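PDB 5DOZ: JamJ from Lyngbya majuscula, which probably acts as the NADPH-dependent enoyl reductase domain of a polyketide synthase, one linked to formation of a cyclopropane ring. Local coordinates for residues 41-46 with 332-337; 77-82 with 135-140; 246-251 with 271-276. All coordinates share one frame; numbering follows the deposited sequence.

Contact 1 of 3, residues 41-46 with 332-337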
loop_
_atom_site.group_PDB
_atom_site.type_symbol
_atom_site.label_atom_id
_atom_site.label_comp_id
_atom_site.label_asym_id
_atom_site.label_seq_id
_atom_site.Cartn_x
_atom_site.Cartn_y
_atom_site.Cartn_z
ATOM N N ILE A 41 17.019 -3.170 -9.429
ATOM C CA ILE A 41 15.957 -3.701 -8.575
ATOM C C ILE A 41 16.396 -4.979 -7.864
ATOM O O ILE A 41 16.933 -5.894 -8.490
ATOM C CB ILE A 41 14.664 -3.975 -9.385
ATOM C CG1 ILE A 41 14.140 -2.692 -10.050
ATOM C CG2 ILE A 41 13.596 -4.623 -8.513
ATOM C CD1 ILE A 41 13.619 -1.628 -9.098
ATOM N N GLN A 42 16.148 -5.054 -6.560
ATOM C CA GLN A 42 16.590 -6.218 -5.781
ATOM C C GLN A 42 15.469 -7.018 -5.109
ATOM O O GLN A 42 15.607 -8.221 -4.906
ATOM C CB GLN A 42 17.686 -5.809 -4.779
ATOM C CG GLN A 42 18.869 -5.144 -5.475
ATOM C CD GLN A 42 20.131 -5.103 -4.649
ATOM O OE1 GLN A 42 20.527 -4.045 -4.155
ATOM N NE2 GLN A 42 20.781 -6.252 -4.499
ATOM N N ALA A 43 14.368 -6.354 -4.760
ATOM C CA ALA A 43 13.190 -7.044 -4.209
ATOM C C ALA A 43 11.918 -6.225 -4.424
ATOM O O ALA A 43 11.915 -5.010 -4.236
ATOM C CB ALA A 43 13.390 -7.377 -2.729
ATOM N N VAL A 44 10.840 -6.898 -4.822
ATOM C CA VAL A 44 9.596 -6.226 -5.199
ATOM C C VAL A 44 8.394 -6.904 -4.552
ATOM O O VAL A 44 8.167 -8.100 -4.748
ATOM C CB VAL A 44 9.373 -6.223 -6.732
ATOM C CG1 VAL A 44 8.237 -5.279 -7.108
ATOM C CG2 VAL A 44 10.642 -5.848 -7.481
ATOM N N PRO A 45 7.620 -6.143 -3.766
ATOM C CA PRO A 45 6.392 -6.729 -3.244
ATOM C C PRO A 45 5.288 -6.785 -4.299
ATOM O O PRO A 45 5.218 -5.920 -5.182
ATOM C CB PRO A 45 6.015 -5.814 -2.072
ATOM C CG PRO A 45 6.778 -4.553 -2.276
ATOM C CD PRO A 45 7.984 -4.874 -3.110
ATOM N N VAL A 46 4.465 -7.827 -4.233
ATOM C CA VAL A 46 3.279 -7.921 -5.072
ATOM C C VAL A 46 2.203 -7.072 -4.409
ATOM O O VAL A 46 1.922 -7.229 -3.218
ATOM C CB VAL A 46 2.749 -9.367 -5.193
ATOM C CG1 VAL A 46 1.747 -9.467 -6.340
ATOM C CG2 VAL A 46 3.888 -10.353 -5.400
ATOM N N ARG A 332 3.158 -8.817 4.121
ATOM C CA ARG A 332 3.638 -8.588 2.756
ATOM C C ARG A 332 4.145 -9.842 2.037
ATOM O O ARG A 332 4.654 -10.776 2.661
ATOM C CB ARG A 332 4.743 -7.519 2.756
ATOM C CG ARG A 332 4.257 -6.106 2.469
ATOM C CD ARG A 332 3.980 -5.962 0.983
ATOM N NE ARG A 332 3.775 -4.591 0.520
ATOM C CZ ARG A 332 2.597 -4.099 0.148
ATOM N NH1 ARG A 332 2.512 -2.853 -0.296
ATOM N NH2 ARG A 332 1.500 -4.848 0.216
ATOM N N VAL A 333 3.994 -9.837 0.714
ATOM C CA VAL A 333 4.518 -10.884 -0.160
ATOM C C VAL A 333 5.583 -10.250 -1.053
ATOM O O VAL A 333 5.280 -9.342 -1.836
ATOM C CB VAL A 333 3.403 -11.518 -1.021
ATOM C CG1 VAL A 333 3.970 -12.579 -1.955
ATOM C CG2 VAL A 333 2.304 -12.100 -0.141
ATOM N N VAL A 334 6.821 -10.728 -0.929
ATOM C CA VAL A 334 7.982 -10.063 -1.537
ATOM C C VAL A 334 8.748 -10.995 -2.475
ATOM O O VAL A 334 9.082 -12.121 -2.107
ATOM C CB VAL A 334 8.951 -9.518 -0.456
ATOM C CG1 VAL A 334 10.073 -8.692 -1.085
ATOM C CG2 VAL A 334 8.202 -8.689 0.584
ATOM N N VAL A 335 9.016 -10.511 -3.687
ATOM C CA VAL A 335 9.774 -11.258 -4.678
ATOM C C VAL A 335 11.217 -10.760 -4.733
ATOM O O VAL A 335 11.458 -9.560 -4.863
ATOM C CB VAL A 335 9.138 -11.147 -6.083
ATOM C CG1 VAL A 335 9.998 -11.855 -7.120
ATOM C CG2 VAL A 335 7.726 -11.721 -6.093
ATOM N N THR A 336 12.166 -11.686 -4.629
ATOM C CA THR A 336 13.581 -11.378 -4.832
ATOM C C THR A 336 13.908 -11.432 -6.321
ATOM O O THR A 336 13.392 -12.285 -7.040
ATOM C CB THR A 336 14.491 -12.381 -4.099
ATOM O OG1 THR A 336 14.203 -13.709 -4.553
ATOM C CG2 THR A 336 14.274 -12.304 -2.595
ATOM N N MET A 337 14.766 -10.522 -6.777
ATOM C CA MET A 337 15.164 -10.488 -8.184
ATOM C C MET A 337 16.521 -11.170 -8.411
ATOM O O MET A 337 17.321 -11.279 -7.473
ATOM C CB MET A 337 15.166 -9.045 -8.710
ATOM C CG MET A 337 13.796 -8.374 -8.659
ATOM S SD MET A 337 12.588 -9.057 -9.815
ATOM C CE MET A 337 13.220 -8.380 -11.349
HETATM O O HOH W 1 18.706 -9.225 -5.953
HETATM O O HOH W 2 2.184 -8.330 -0.682
#

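Contact 2 of 3, residues 77-82 with 135-140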
loop_
_atom_site.group_PDB
_atom_site.type_symbol
_atom_site.label_atom_id
_atom_site.label_comp_id
_atom_site.label_asym_id
_atom_site.label_seq_id
_atom_site.Cartn_x
_atom_site.Cartn_y
_atom_site.Cartn_z
ATOM N N GLY A 77 4.491 -3.588 -10.878
ATOM C CA GLY A 77 5.366 -3.208 -9.766
ATOM C C GLY A 77 5.289 -1.743 -9.386
ATOM O O GLY A 77 5.715 -0.875 -10.148
ATOM N N PHE A 78 4.776 -1.478 -8.185
ATOM C CA PHE A 78 4.460 -0.115 -7.730
ATOM C C PHE A 78 5.465 0.442 -6.723
ATOM O O PHE A 78 5.410 1.621 -6.359
ATOM C CB PHE A 78 3.054 -0.075 -7.112
ATOM C CG PHE A 78 1.940 -0.238 -8.109
ATOM C CD1 PHE A 78 1.500 0.847 -8.866
ATOM C CD2 PHE A 78 1.311 -1.464 -8.271
ATOM C CE1 PHE A 78 0.469 0.703 -9.781
ATOM C CE2 PHE A 78 0.276 -1.615 -9.181
ATOM C CZ PHE A 78 -0.145 -0.532 -9.942
ATOM N N GLU A 79 6.375 -0.417 -6.276
ATOM C CA GLU A 79 7.372 -0.088 -5.265
ATOM C C GLU A 79 8.469 -1.153 -5.309
ATOM O O GLU A 79 8.252 -2.236 -5.852
ATOM C CB GLU A 79 6.732 -0.061 -3.871
ATOM C CG GLU A 79 5.855 -1.274 -3.588
ATOM C CD GLU A 79 5.346 -1.353 -2.162
ATOM O OE1 GLU A 79 5.975 -0.764 -1.256
ATOM O OE2 GLU A 79 4.302 -2.018 -1.946
ATOM N N ALA A 80 9.627 -0.853 -4.718
ATOM C CA ALA A 80 10.754 -1.793 -4.668
ATOM C C ALA A 80 11.860 -1.302 -3.739
ATOM O O ALA A 80 11.798 -0.206 -3.192
ATOM C CB ALA A 80 11.322 -2.023 -6.066
ATOM N N VAL A 81 12.872 -2.138 -3.562
ATOM C CA VAL A 81 14.125 -1.708 -2.969
ATOM C C VAL A 81 15.221 -2.071 -3.967
ATOM O O VAL A 81 15.039 -2.972 -4.785
ATOM C CB VAL A 81 14.362 -2.352 -1.582
ATOM C CG1 VAL A 81 14.553 -3.859 -1.696
ATOM C CG2 VAL A 81 15.556 -1.708 -0.885
ATOM N N GLY A 82 16.339 -1.352 -3.926
ATOM C CA GLY A 82 17.452 -1.651 -4.806
ATOM C C GLY A 82 18.633 -0.727 -4.613
ATOM O O GLY A 82 18.781 -0.099 -3.564
ATOM N N ILE A 135 7.949 -1.631 3.490
ATOM C CA ILE A 135 7.655 -0.296 4.037
ATOM C C ILE A 135 6.836 0.665 3.145
ATOM O O ILE A 135 5.806 1.168 3.589
ATOM C CB ILE A 135 8.938 0.403 4.560
ATOM C CG1 ILE A 135 9.463 -0.328 5.802
ATOM C CG2 ILE A 135 8.678 1.875 4.877
ATOM C CD1 ILE A 135 10.772 0.221 6.342
ATOM N N PRO A 136 7.286 0.920 1.896
ATOM C CA PRO A 136 6.800 2.100 1.157
ATOM C C PRO A 136 5.280 2.247 1.040
ATOM O O PRO A 136 4.700 3.074 1.736
ATOM C CB PRO A 136 7.456 1.947 -0.218
ATOM C CG PRO A 136 8.681 1.144 0.050
ATOM C CD PRO A 136 8.269 0.161 1.102
ATOM N N ILE A 137 4.635 1.476 0.172
ATOM C CA ILE A 137 3.188 1.621 -0.008
ATOM C C ILE A 137 2.377 1.468 1.292
ATOM O O ILE A 137 1.540 2.318 1.579
ATOM C CB ILE A 137 2.624 0.714 -1.130
ATOM C CG1 ILE A 137 3.219 1.083 -2.497
ATOM C CG2 ILE A 137 1.102 0.775 -1.169
ATOM C CD1 ILE A 137 3.260 2.564 -2.816
ATOM N N PRO A 138 2.626 0.401 2.085
ATOM C CA PRO A 138 1.839 0.247 3.309
ATOM C C PRO A 138 1.949 1.434 4.267
ATOM O O PRO A 138 0.930 2.013 4.643
ATOM C CB PRO A 138 2.436 -1.018 3.950
ATOM C CG PRO A 138 2.971 -1.789 2.799
ATOM C CD PRO A 138 3.570 -0.723 1.922
ATOM N N PHE A 139 3.174 1.791 4.650
ATOM C CA PHE A 139 3.392 2.859 5.619
ATOM C C PHE A 139 3.102 4.265 5.102
ATOM O O PHE A 139 2.562 5.081 5.843
ATOM C CB PHE A 139 4.786 2.763 6.247
ATOM C CG PHE A 139 4.858 1.784 7.387
ATOM C CD1 PHE A 139 4.498 2.171 8.677
ATOM C CD2 PHE A 139 5.270 0.473 7.173
ATOM C CE1 PHE A 139 4.560 1.271 9.735
ATOM C CE2 PHE A 139 5.334 -0.431 8.223
ATOM C CZ PHE A 139 4.979 -0.032 9.507
ATOM N N PHE A 140 3.452 4.549 3.845
ATOM C CA PHE A 140 3.135 5.855 3.253
ATOM C C PHE A 140 1.630 6.051 3.063
ATOM O O PHE A 140 1.131 7.158 3.254
ATOM C CB PHE A 140 3.871 6.075 1.927
ATOM C CG PHE A 140 5.343 6.381 2.075
ATOM C CD1 PHE A 140 6.188 5.537 2.795
ATOM C CD2 PHE A 140 5.888 7.502 1.469
ATOM C CE1 PHE A 140 7.539 5.816 2.917
ATOM C CE2 PHE A 140 7.243 7.790 1.583
ATOM C CZ PHE A 140 8.069 6.942 2.304
#

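Contact 3 of 3, residues 246-251 with 271-276. With NDP (NADPH dihydro-nicotinamide-adenine-dinucleotide phosphate), chain E.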
loop_
_atom_site.group_PDB
_atom_site.type_symbol
_atom_site.label_atom_id
_atom_site.label_comp_id
_atom_site.label_asym_id
_atom_site.label_seq_id
_atom_site.Cartn_x
_atom_site.Cartn_y
_atom_site.Cartn_z
ATOM N N GLU A 246 -18.739 13.705 13.772
ATOM C CA GLU A 246 -17.562 14.388 13.216
ATOM C C GLU A 246 -16.483 13.401 12.763
ATOM O O GLU A 246 -15.396 13.817 12.370
ATOM C CB GLU A 246 -16.951 15.400 14.205
ATOM C CG GLU A 246 -17.909 16.411 14.819
ATOM C CD GLU A 246 -17.255 17.207 15.942
ATOM O OE1 GLU A 246 -16.558 18.198 15.649
ATOM O OE2 GLU A 246 -17.436 16.845 17.122
ATOM N N GLY A 247 -16.781 12.103 12.817
ATOM C CA GLY A 247 -15.818 11.057 12.435
ATOM C C GLY A 247 -15.171 11.260 11.074
ATOM O O GLY A 247 -15.696 11.990 10.234
ATOM N N ARG A 248 -14.028 10.610 10.856
ATOM C CA ARG A 248 -13.262 10.775 9.624
ATOM C C ARG A 248 -13.105 9.454 8.858
ATOM O O ARG A 248 -12.660 8.446 9.419
ATOM C CB ARG A 248 -11.899 11.398 9.932
ATOM C CG ARG A 248 -11.983 12.838 10.424
ATOM C CD ARG A 248 -10.965 13.092 11.523
ATOM N NE ARG A 248 -11.532 12.852 12.843
ATOM C CZ ARG A 248 -10.828 12.572 13.938
ATOM N NH1 ARG A 248 -9.502 12.471 13.893
ATOM N NH2 ARG A 248 -11.464 12.379 15.089
ATOM N N TYR A 249 -13.479 9.476 7.579
ATOM C CA TYR A 249 -13.551 8.268 6.755
ATOM C C TYR A 249 -12.425 8.240 5.731
ATOM O O TYR A 249 -12.504 8.909 4.698
ATOM C CB TYR A 249 -14.902 8.196 6.029
ATOM C CG TYR A 249 -15.287 6.824 5.500
ATOM C CD1 TYR A 249 -14.348 5.980 4.883
ATOM C CD2 TYR A 249 -16.602 6.387 5.576
ATOM C CE1 TYR A 249 -14.714 4.732 4.393
ATOM C CE2 TYR A 249 -16.979 5.146 5.089
ATOM C CZ TYR A 249 -16.036 4.320 4.502
ATOM O OH TYR A 249 -16.433 3.090 4.029
ATOM N N ILE A 250 -11.382 7.466 6.021
ATOM C CA ILE A 250 -10.296 7.247 5.072
ATOM C C ILE A 250 -10.640 6.054 4.181
ATOM O O ILE A 250 -10.655 4.908 4.638
ATOM C CB ILE A 250 -8.955 6.964 5.781
ATOM C CG1 ILE A 250 -8.705 7.969 6.907
ATOM C CG2 ILE A 250 -7.807 6.967 4.775
ATOM C CD1 ILE A 250 -7.766 7.453 7.982
ATOM N N GLU A 251 -10.924 6.339 2.916
ATOM C CA GLU A 251 -11.216 5.311 1.931
ATOM C C GLU A 251 -10.042 5.194 0.962
ATOM O O GLU A 251 -9.681 6.175 0.316
ATOM C CB GLU A 251 -12.503 5.662 1.176
ATOM C CG GLU A 251 -12.887 4.661 0.105
ATOM C CD GLU A 251 -13.333 3.332 0.680
ATOM O OE1 GLU A 251 -14.400 3.298 1.333
ATOM O OE2 GLU A 251 -12.614 2.321 0.471
ATOM N N LYS A 271 -16.000 13.874 7.993
ATOM C CA LYS A 271 -15.025 14.229 6.979
ATOM C C LYS A 271 -14.715 12.992 6.148
ATOM O O LYS A 271 -14.342 11.948 6.680
ATOM C CB LYS A 271 -13.764 14.816 7.616
ATOM C CG LYS A 271 -14.032 16.070 8.436
ATOM C CD LYS A 271 -12.799 16.951 8.540
ATOM C CE LYS A 271 -13.076 18.173 9.399
ATOM N NZ LYS A 271 -12.041 19.223 9.198
ATOM N N TYR A 272 -14.915 13.115 4.842
ATOM C CA TYR A 272 -14.715 12.018 3.911
ATOM C C TYR A 272 -13.373 12.220 3.227
ATOM O O TYR A 272 -13.145 13.253 2.590
ATOM C CB TYR A 272 -15.859 11.986 2.897
ATOM C CG TYR A 272 -15.819 10.856 1.893
ATOM C CD1 TYR A 272 -15.639 9.529 2.299
ATOM C CD2 TYR A 272 -15.991 11.112 0.535
ATOM C CE1 TYR A 272 -15.610 8.496 1.375
ATOM C CE2 TYR A 272 -15.969 10.088 -0.395
ATOM C CZ TYR A 272 -15.779 8.782 0.029
ATOM O OH TYR A 272 -15.757 7.768 -0.897
ATOM N N PHE A 273 -12.483 11.241 3.388
ATOM C CA PHE A 273 -11.147 11.294 2.793
ATOM C C PHE A 273 -10.876 10.126 1.845
ATOM O O PHE A 273 -10.230 9.150 2.239
ATOM C CB PHE A 273 -10.069 11.331 3.877
ATOM C CG PHE A 273 -9.993 12.635 4.617
ATOM C CD1 PHE A 273 -9.495 13.777 3.995
ATOM C CD2 PHE A 273 -10.407 12.719 5.941
ATOM C CE1 PHE A 273 -9.416 14.978 4.682
ATOM C CE2 PHE A 273 -10.329 13.919 6.632
ATOM C CZ PHE A 273 -9.836 15.048 6.003
ATOM N N PRO A 274 -11.382 10.211 0.600
ATOM C CA PRO A 274 -10.950 9.275 -0.426
ATOM C C PRO A 274 -9.634 9.774 -1.016
ATOM O O PRO A 274 -9.541 10.942 -1.405
ATOM C CB PRO A 274 -12.058 9.383 -1.473
ATOM C CG PRO A 274 -12.511 10.806 -1.371
ATOM C CD PRO A 274 -12.384 11.165 0.087
ATOM N N PHE A 275 -8.622 8.917 -1.080
ATOM C CA PHE A 275 -7.365 9.329 -1.695
ATOM C C PHE A 275 -6.663 8.183 -2.402
ATOM O O PHE A 275 -6.746 7.032 -1.979
ATOM C CB PHE A 275 -6.431 9.993 -0.670
ATOM C CG PHE A 275 -5.675 9.018 0.183
ATOM C CD1 PHE A 275 -6.247 8.487 1.330
ATOM C CD2 PHE A 275 -4.386 8.619 -0.171
ATOM C CE1 PHE A 275 -5.546 7.584 2.111
ATOM C CE2 PHE A 275 -3.686 7.708 0.603
ATOM C CZ PHE A 275 -4.267 7.195 1.750
ATOM N N ASP A 276 -5.971 8.530 -3.484
ATOM C CA ASP A 276 -5.098 7.625 -4.213
ATOM C C ASP A 276 -3.683 8.175 -4.031
ATOM O O ASP A 276 -3.381 9.264 -4.515
ATOM C CB ASP A 276 -5.515 7.597 -5.691
ATOM C CG ASP A 276 -4.536 6.837 -6.588
ATOM O OD1 ASP A 276 -3.311 6.843 -6.330
ATOM O OD2 ASP A 276 -5.002 6.256 -7.592
HETATM P PA NDP E . -3.685 -6.949 0.570
HETATM O O1A NDP E . -3.976 -7.926 -0.552
HETATM O O2A NDP E . -2.458 -7.121 1.425
HETATM O O5B NDP E . -4.939 -6.943 1.577
HETATM C C5B NDP E . -6.209 -7.470 1.211
HETATM C C4B NDP E . -6.871 -7.947 2.493
HETATM O O4B NDP E . -8.293 -7.872 2.341
HETATM C C3B NDP E . -6.550 -9.399 2.829
HETATM O O3B NDP E . -5.456 -9.517 3.744
HETATM C C2B NDP E . -7.806 -9.882 3.507
HETATM O O2B NDP E . -7.624 -9.761 4.909
HETATM C C1B NDP E . -8.900 -8.908 3.106
HETATM N N9A NDP E . -9.937 -9.566 2.290
HETATM C C8A NDP E . -9.733 -10.425 1.279
HETATM N N7A NDP E . -10.912 -10.827 0.755
HETATM C C5A NDP E . -11.893 -10.211 1.443
HETATM C C6A NDP E . -13.373 -10.179 1.412
HETATM N N6A NDP E . -14.062 -10.910 0.509
HETATM N N1A NDP E . -14.013 -9.395 2.317
HETATM C C2A NDP E . -13.348 -8.657 3.225
HETATM N N3A NDP E . -12.005 -8.643 3.302
HETATM C C4A NDP E . -11.242 -9.381 2.454
HETATM O O3 NDP E . -3.752 -5.454 -0.024
HETATM P PN NDP E . -3.156 -4.119 0.651
HETATM O O1N NDP E . -3.222 -4.216 2.145
HETATM O O2N NDP E . -1.847 -3.793 -0.012
HETATM O O5D NDP E . -4.217 -2.995 0.193
HETATM C C5D NDP E . -5.611 -3.094 0.518
HETATM C C4D NDP E . -6.449 -2.282 -0.470
HETATM O O4D NDP E . -5.993 -0.929 -0.541
HETATM C C3D NDP E . -6.359 -2.815 -1.886
HETATM O O3D NDP E . -7.657 -2.697 -2.465
HETATM C C2D NDP E . -5.378 -1.888 -2.581
HETATM O O2D NDP E . -5.548 -1.819 -4.005
HETATM C C1D NDP E . -5.646 -0.569 -1.881
HETATM N N1N NDP E . -4.480 0.314 -1.875
HETATM C C2N NDP E . -4.667 1.601 -2.200
HETATM C C3N NDP E . -3.694 2.564 -1.959
HETATM C C7N NDP E . -4.036 4.019 -2.107
HETATM O O7N NDP E . -3.173 4.836 -2.383
HETATM N N7N NDP E . -5.299 4.397 -1.928
HETATM C C4N NDP E . -2.266 2.134 -1.691
HETATM C C5N NDP E . -2.218 0.743 -1.246
HETATM C C6N NDP E . -3.288 -0.130 -1.434
HETATM P P2B NDP E . -8.491 -10.631 5.932
HETATM O O1X NDP E . -8.216 -12.067 5.549
HETATM O O2X NDP E . -7.921 -10.209 7.250
HETATM O O3X NDP E . -9.915 -10.185 5.706
#

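Contact 1 of 3, residues 41-46 with 332-337
Arg-332 crosses Pro-45 at a slant, meeting it at CB: the chain bends at chi2 (-76°), and NE comes 3.6 Å from CB of Pro-45, with CD close beside it. Beyond the proline the guanidinium turns one face to the carbonyl O of Val-46. Its NH1 forms a salt bridge with Glu-79, while NH2 makes a long, weak ion pair with a phosphate oxygen of the bound NADPH. An alanine at Arg-332 would probably leave the buried carboxylate of Glu-79 without its positive mate and remove the cover from CB of Pro-45. The backbones that carry them are the antiparallel strands 37-45 and 332-336 of the sheet belonging to the GroES-like catalytic domain of medium-chain dehydrogenases/reductases; the C-terminal strand thus returns to pair with an early one. Val-44 and Val-335 are the hydrogen-bonded pair, Val-44 N to Val-335 O at 2.7 Å and Val-335 N to Val-44 O at 2.8 Å, and a further backbone hydrogen bond runs from Val-46 N to Val-333 O. Gln-42 and Ala-43 both face Val-81 in a classic beta bulge on the other edge of strand 37-45. Among the side chains, Val-46 and Val-333 lie side by side, CG2 of Val-46 4.1 Å from CG1 of Val-333; CG2 of Val-46 also meets CG2 of Val-335, and Leu-324 of helix 317-326 packs on both Val-46 and Val-333. Turned to the other face, CB of Ala-43 touches CG1 of Val-334 at 3.9 Å, and Ile-130 packs against both. At the far end Met-337, bent at chi2 and chi3, runs alongside Ile-41, its CG 3.8 Å from CG2 of Ile-41.

Contact 2 of 3, residues 77-82 with 135-140
Strand 79-82 and the first turn of helix 136-149 approach at Glu-79 and Pro-136, whose CA atoms lie 6.8 Å apart. The short axes make 119° and come no nearer than 9.5 Å, so the long side chain of Glu-79 spans the gap to the helix backbone. Inside the turn, Phe-139 N bonds to Ile-135 O and Phe-140 N to Pro-136 O. Glu-79 carries the contact. Its CG sits between the backbone N and carbonyl carbon (chi1 47°), and the chain then runs extended, taking the carboxylate to the helix. There OE1 accepts the N-H of Ile-137 at 3.0 Å, in a nearly straight bond (171° at the hydrogen) that arrives from above the carboxylate plane. The backbone N-H of Ile-137, near the start of the helix, thus finds its acceptor in a strand residue far away in sequence. The link spans the junction between the GroES-like catalytic part of this medium-chain reductase fold, where strand 79-87 lies, and helix 136-149, which borders the cofactor cleft; Ile-137 itself touches the NADPH. Around the bond, OE1 also lies against the ring of Pro-136, 3.3 Å from its CB. The glutamate chain crosses Ile-137, whose CG1 stands beside the backbone N and meets CD of Glu-79 at 3.3 Å. CB of Ile-137 packs against OE2 of Glu-79. OE2 is itself held by a salt bridge to Arg-332 and a hydrogen bond from Asn-47, and the opposing charge probably favours the ionised carboxylate. Just before the strand begins, the carbonyl O of Phe-78 lies 4.3 Å from CD1 of Ile-137.

Contact 3 of 3, residues 246-251 with 271-276
Strands 247-251 and 271-274 are the two strands of a beta-alpha-beta unit, joined through helix 260-266, at one margin of the parallel Rossmann-type sheet that binds NADPH. Tyr-249 N bonds to Lys-271 O at 2.8 Å, Phe-273 N to Tyr-249 O at 2.7 Å, and Glu-251 N to Phe-273 O; Lys-271 N to Gly-247 O and Phe-275 N to Glu-251 O extend the pairing at its two ends. With CG anti to the backbone N in both, the rings of Tyr-249 and Tyr-272 stand out on the same face, where Tyr-272 turns its edge to the ring face of Tyr-249 in a T-shaped pair, with centroids 5.9 Å apart and planes at 86°. Their hydroxyls have separate partners: Tyr-249 OH bonds with Asn-239, and Tyr-272 OH with the carbonyl of Trp-258. On the other face, Arg-248 and Lys-271 run side by side, CG of Arg-248 3.9 Å from CB of Lys-271, before the guanidinium leaves to meet Glu-156. CG of Arg-248 also approaches the edge of the Phe-273 ring near its plane. Where strand 271-274 ends, Phe-275 sets its ring alongside Ile-250, whose CG2 meets the ring edge at CE1, 3.5 Å away. Asp-276 then N-caps the next helix. N7N of the nicotinamide carboxamide lies over one face of the Phe-275 ring and donates to the Phe-275 carbonyl O at 3.0 Å.

How the contacts relate
From the N terminus, strand 37-45 opens contact 1, which closes only at 332-337 near the C terminus, so the other two contacts nest within its loop. Contact 2 closes first, bringing strand 79-87 to helix 136-149; contact 3 follows in series, closing a short loop in the cofactor-binding sheet. Contacts 1 and 2 touch, with centres 10 Å apart: their strands 37-45 and 79-87 are neighbours in one sheet, and one salt bridge joins them. Contact 3 lies about 30 Å from contact 1, centre to centre, across the middle of the chain. The nearest atoms of contacts 2 and 3 are about 6 Å apart, and all three contacts include residues lining the NADPH pocket.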